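PDB 5UOF: alpha,alpha-trehalose-phosphate synthase (UDP-forming) from Burkholderia multivorans, which belongs to glycosyltransferase family 20 and has the two-domain GT-B architecture, each domain built round its own beta sheet. Local coordinates for residues Ala245-Arg259 with Tyr350-Ser362. Residues are numbered along the deposited sequence; the frame is centred on the assembly and turned at random. Where two conformers were deposited one is given.
With NA (sodium ion), chain C.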
# COMPACT_ATOMS: atom_id res chain seq x y z
N ALA A 245 13.32 -10.40 35.41
CA ALA A 245 12.08 -9.81 35.90
C ALA A 245 10.94 -10.81 35.84
O ALA A 245 10.14 -10.91 36.78
CB ALA A 245 11.73 -8.56 35.08
N ALA A 246 10.84 -11.56 34.74
CA ALA A 246 9.77 -12.55 34.62
C ALA A 246 9.84 -13.55 35.77
O ALA A 246 8.83 -13.83 36.42
CB ALA A 246 9.87 -13.25 33.26
N VAL A 247 11.05 -14.06 36.06
CA VAL A 247 11.21 -15.02 37.15
C VAL A 247 10.88 -14.36 38.49
O VAL A 247 10.23 -14.96 39.35
CB VAL A 247 12.64 -15.58 37.15
CG1 VAL A 247 12.95 -16.34 38.47
CG2 VAL A 247 12.84 -16.48 35.94
N GLN A 248 11.32 -13.12 38.67
CA GLN A 248 11.10 -12.40 39.92
C GLN A 248 9.62 -12.23 40.23
O GLN A 248 9.22 -12.20 41.40
CB GLN A 248 11.78 -11.03 39.88
CG GLN A 248 13.29 -11.06 40.12
CD GLN A 248 13.94 -9.71 39.86
OE1 GLN A 248 13.29 -8.76 39.42
NE2 GLN A 248 15.24 -9.62 40.12
N TYR A 249 8.80 -12.11 39.19
CA TYR A 249 7.36 -11.97 39.32
C TYR A 249 6.62 -13.30 39.22
O TYR A 249 5.39 -13.31 39.15
CB TYR A 249 6.83 -11.01 38.25
CG TYR A 249 6.84 -9.58 38.72
CD1 TYR A 249 7.99 -9.00 39.23
CD2 TYR A 249 5.69 -8.81 38.67
CE1 TYR A 249 8.00 -7.69 39.67
CE2 TYR A 249 5.69 -7.49 39.11
CZ TYR A 249 6.84 -6.94 39.61
OH TYR A 249 6.85 -5.63 40.04
N GLY A 250 7.34 -14.42 39.22
CA GLY A 250 6.68 -15.70 39.00
C GLY A 250 5.76 -16.14 40.12
O GLY A 250 4.93 -17.04 39.91
N ALA A 251 5.88 -15.54 41.31
CA ALA A 251 5.07 -15.93 42.45
C ALA A 251 3.96 -14.93 42.76
O ALA A 251 3.24 -15.12 43.74
CB ALA A 251 5.96 -16.11 43.69
N ARG A 252 3.83 -13.87 41.96
CA ARG A 252 2.81 -12.86 42.22
C ARG A 252 1.41 -13.46 42.10
O ARG A 252 1.17 -14.35 41.28
CB ARG A 252 2.95 -11.70 41.23
CG ARG A 252 4.21 -10.89 41.45
CD ARG A 252 4.23 -10.31 42.85
NE ARG A 252 5.37 -9.41 43.00
CZ ARG A 252 5.31 -8.11 42.73
NH1 ARG A 252 4.18 -7.55 42.32
NH2 ARG A 252 6.40 -7.37 42.88
N LYS A 253 0.48 -12.95 42.92
CA LYS A 253 -0.88 -13.50 42.94
C LYS A 253 -1.53 -13.60 41.57
O LYS A 253 -2.09 -14.67 41.27
CB LYS A 253 -1.74 -12.66 43.90
N PRO A 254 -1.48 -12.59 40.69
CA PRO A 254 -2.14 -12.75 39.38
C PRO A 254 -1.57 -13.88 38.54
O PRO A 254 -2.31 -14.54 37.81
CB PRO A 254 -1.93 -11.38 38.71
CG PRO A 254 -1.67 -10.45 39.83
CD PRO A 254 -0.91 -11.24 40.84
N VAL A 255 -0.26 -14.13 38.64
CA VAL A 255 0.35 -15.26 37.94
C VAL A 255 -0.22 -16.57 38.48
O VAL A 255 -0.62 -17.45 37.71
CB VAL A 255 1.88 -15.21 38.09
CG1 VAL A 255 2.54 -16.39 37.40
CG2 VAL A 255 2.43 -13.88 37.56
N LYS A 256 -0.24 -16.72 39.80
CA LYS A 256 -0.87 -17.88 40.41
C LYS A 256 -2.35 -17.97 40.03
O LYS A 256 -2.87 -19.06 39.77
CB LYS A 256 -0.70 -17.82 41.93
CG LYS A 256 -1.38 -18.94 42.71
CD LYS A 256 -0.53 -20.19 42.69
CE LYS A 256 -1.31 -21.39 43.17
NZ LYS A 256 -0.83 -22.63 42.48
N MET A 257 -3.05 -16.82 39.98
CA MET A 257 -4.46 -16.81 39.59
C MET A 257 -4.64 -17.36 38.18
O MET A 257 -5.45 -18.26 37.95
CB MET A 257 -5.01 -15.38 39.67
CG MET A 257 -5.32 -14.85 41.08
SD MET A 257 -5.59 -13.05 41.12
CE MET A 257 -6.69 -12.83 39.72
N LEU A 258 -3.89 -16.81 37.23
CA LEU A 258 -3.99 -17.24 35.84
C LEU A 258 -3.66 -18.72 35.70
O LEU A 258 -4.36 -19.46 34.99
CB LEU A 258 -3.08 -16.40 34.96
CG LEU A 258 -3.05 -16.76 33.48
CD1 LEU A 258 -4.46 -16.69 32.89
CD2 LEU A 258 -2.10 -15.84 32.74
N ARG A 259 -2.60 -19.18 36.37
CA ARG A 259 -2.22 -20.59 36.28
C ARG A 259 -3.35 -21.49 36.77
O ARG A 259 -3.67 -22.51 36.14
CB ARG A 259 -0.94 -20.85 37.06
CG ARG A 259 -0.46 -22.29 36.96
CD ARG A 259 0.84 -22.50 37.71
NE ARG A 259 1.82 -21.45 37.43
CZ ARG A 259 2.55 -21.38 36.32
NH1 ARG A 259 2.41 -22.30 35.37
NH2 ARG A 259 3.41 -20.39 36.15
N TYR A 350 -1.76 -4.09 32.67
CA TYR A 350 -1.03 -4.87 33.67
C TYR A 350 0.39 -4.36 33.80
O TYR A 350 0.98 -3.91 32.82
CB TYR A 350 -1.00 -6.37 33.29
CG TYR A 350 -2.38 -6.96 33.26
CD1 TYR A 350 -2.98 -7.42 34.43
CD2 TYR A 350 -3.10 -7.04 32.07
CE1 TYR A 350 -4.25 -7.94 34.42
CE2 TYR A 350 -4.38 -7.55 32.05
CZ TYR A 350 -4.95 -8.01 33.23
OH TYR A 350 -6.22 -8.51 33.23
N GLU A 351 0.93 -4.42 35.02
CA GLU A 351 2.35 -4.15 35.25
C GLU A 351 3.21 -4.89 34.23
O GLU A 351 2.96 -6.05 33.91
CB GLU A 351 2.77 -4.61 36.64
CG GLU A 351 2.45 -3.70 37.77
CD GLU A 351 3.08 -4.23 39.04
OE1 GLU A 351 4.33 -4.32 39.09
OE2 GLU A 351 2.33 -4.60 39.97
N ARG A 352 4.25 -4.21 33.76
CA ARG A 352 5.10 -4.77 32.73
C ARG A 352 5.71 -6.10 33.16
O ARG A 352 5.73 -7.06 32.39
CB ARG A 352 6.20 -3.77 32.37
CG ARG A 352 7.25 -4.31 31.42
CD ARG A 352 8.26 -3.21 31.13
NE ARG A 352 9.41 -3.70 30.39
CZ ARG A 352 9.44 -3.85 29.07
NH1 ARG A 352 8.37 -3.55 28.34
NH2 ARG A 352 10.54 -4.30 28.48
N ASN A 353 6.21 -6.17 34.40
CA ASN A 353 6.87 -7.40 34.82
C ASN A 353 5.89 -8.55 34.98
O ASN A 353 6.27 -9.72 34.83
CB ASN A 353 7.65 -7.16 36.10
CG ASN A 353 8.92 -6.38 35.87
OD1 ASN A 353 9.22 -6.00 34.74
ND2 ASN A 353 9.66 -6.13 36.94
N LEU A 354 4.63 -8.24 35.30
CA LEU A 354 3.59 -9.26 35.30
C LEU A 354 3.39 -9.84 33.90
O LEU A 354 3.27 -11.06 33.74
CB LEU A 354 2.29 -8.67 35.84
CG LEU A 354 1.24 -9.62 36.42
CD1 LEU A 354 1.79 -10.34 37.65
CD2 LEU A 354 -0.03 -8.87 36.76
N LEU A 355 3.34 -8.97 32.88
CA LEU A 355 3.21 -9.46 31.51
C LEU A 355 4.36 -10.40 31.17
O LEU A 355 4.15 -11.42 30.49
CB LEU A 355 3.18 -8.30 30.51
CG LEU A 355 1.98 -7.35 30.53
CD1 LEU A 355 2.12 -6.33 29.41
CD2 LEU A 355 0.67 -8.12 30.39
N MET A 356 5.58 -10.07 31.60
CA MET A 356 6.70 -10.96 31.32
C MET A 356 6.50 -12.32 31.98
O MET A 356 6.77 -13.36 31.37
CB MET A 356 8.02 -10.33 31.76
CG MET A 356 8.28 -8.90 31.22
SD MET A 356 8.17 -8.80 29.41
CE MET A 356 8.11 -7.03 29.16
N ALA A 357 6.00 -12.32 33.22
CA ALA A 357 5.69 -13.59 33.88
C ALA A 357 4.59 -14.35 33.15
O ALA A 357 4.63 -15.58 33.06
CB ALA A 357 5.30 -13.34 35.35
N PHE A 358 3.59 -13.64 32.60
CA PHE A 358 2.58 -14.31 31.78
C PHE A 358 3.23 -14.90 30.53
O PHE A 358 2.90 -16.03 30.13
CB PHE A 358 1.47 -13.36 31.35
CG PHE A 358 0.67 -12.76 32.47
CD1 PHE A 358 0.60 -13.34 33.72
CD2 PHE A 358 -0.05 -11.58 32.25
CE1 PHE A 358 -0.16 -12.76 34.74
CE2 PHE A 358 -0.80 -11.00 33.25
CZ PHE A 358 -0.85 -11.58 34.50
N PHE A 359 4.11 -14.13 29.88
CA PHE A 359 4.81 -14.67 28.72
C PHE A 359 5.58 -15.92 29.08
O PHE A 359 5.57 -16.91 28.34
CB PHE A 359 5.78 -13.63 28.14
CG PHE A 359 5.12 -12.43 27.52
CD1 PHE A 359 3.81 -12.47 27.08
CD2 PHE A 359 5.85 -11.25 27.36
CE1 PHE A 359 3.23 -11.35 26.49
CE2 PHE A 359 5.28 -10.14 26.78
CZ PHE A 359 3.97 -10.18 26.35
N ARG A 360 6.28 -15.90 30.21
CA ARG A 360 7.10 -17.05 30.56
C ARG A 360 6.23 -18.29 30.78
O ARG A 360 6.61 -19.39 30.38
CB ARG A 360 7.94 -16.76 31.80
CG ARG A 360 8.99 -17.86 32.11
CD ARG A 360 9.93 -17.35 33.19
NE ARG A 360 11.08 -18.22 33.50
CZ ARG A 360 12.32 -18.05 33.02
NH1 ARG A 360 12.58 -17.07 32.16
NH2 ARG A 360 13.30 -18.85 33.41
N MET A 361 5.06 -18.12 31.40
CA MET A 361 4.13 -19.23 31.67
C MET A 361 3.58 -19.82 30.38
O MET A 361 3.30 -21.02 30.31
CB MET A 361 2.96 -18.73 32.53
CG MET A 361 1.89 -19.76 32.83
SD MET A 361 0.44 -19.10 33.68
CE MET A 361 1.13 -17.64 34.43
N SER A 362 3.40 -18.98 29.37
CA SER A 362 2.71 -19.39 28.16
C SER A 362 3.56 -20.32 27.29
O SER A 362 4.78 -20.40 27.42
CB SER A 362 2.31 -18.17 27.35
OG SER A 362 3.45 -17.64 26.72
NA NA C . 6.93 -20.34 28.24
O HOH W 1 3.53 -22.76 32.65
O HOH W 2 9.01 -20.96 29.34
O HOH W 3 6.90 -22.76 27.49
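In the domain of this GT-B enzyme built on the six-stranded parallel sheet, helix 352-361, which connects strands 343-346 and 364-367, is covered by the end of helix 239-248, a turn and the start of helix 253-262. Val-255 is a knob in a hole formed by Leu-354, Ala-357, Phe-358 and Met-361. Its two methyls divide the work: in the conformer described, CG1, anti to the backbone N (chi1 179°), meets Met-361 CE, while CG2 touches Ala-357 CB. Leu-258 CD2 lies over a face of the Phe-358 ring, 4.2 Å from its centroid, and the Leu-354 side chain packs beside Pro-254 and Val-255. Segments 253-259 and 352-361 run at 32° to each other, their axes 9.9 Å apart. Where helix 239-248 arrives, small residues permit closer approach, and the CA atoms of Ala-246 and Ala-357 are 4.3 Å apart.

In the turn between the two helices, the Tyr-249 ring is held between two groups. Asn-353 CB sits over its centre in a CH-pi contact, 3.4 Å from the centroid, with the amide plane perpendicular to the ring; the Arg-252 guanidinium covers the opposite face toward the rim. At the ring edge, Tyr-249 OH donates to Glu-351 OE1 (3.0 Å), nearly along the C-O axis.

Toward the other end of helix 352-361, Val-247 CG2 rests centrally on the guanidinium of Arg-360, whose NH1 hydrogen-bonds to Ser-384 O. In one conformer a water joins Arg-259 NH1 to Met-361 O, and the carbonyl oxygens of Arg-360 and Ser-362, with Gln-385 and two waters, bind sodium. The chemistry is thus largely apolar, with one direct hydrogen bond between the segments; Arg-252, near Glu-351 but beyond salt-bridge distance, probably adds a modest electrostatic attraction beside it.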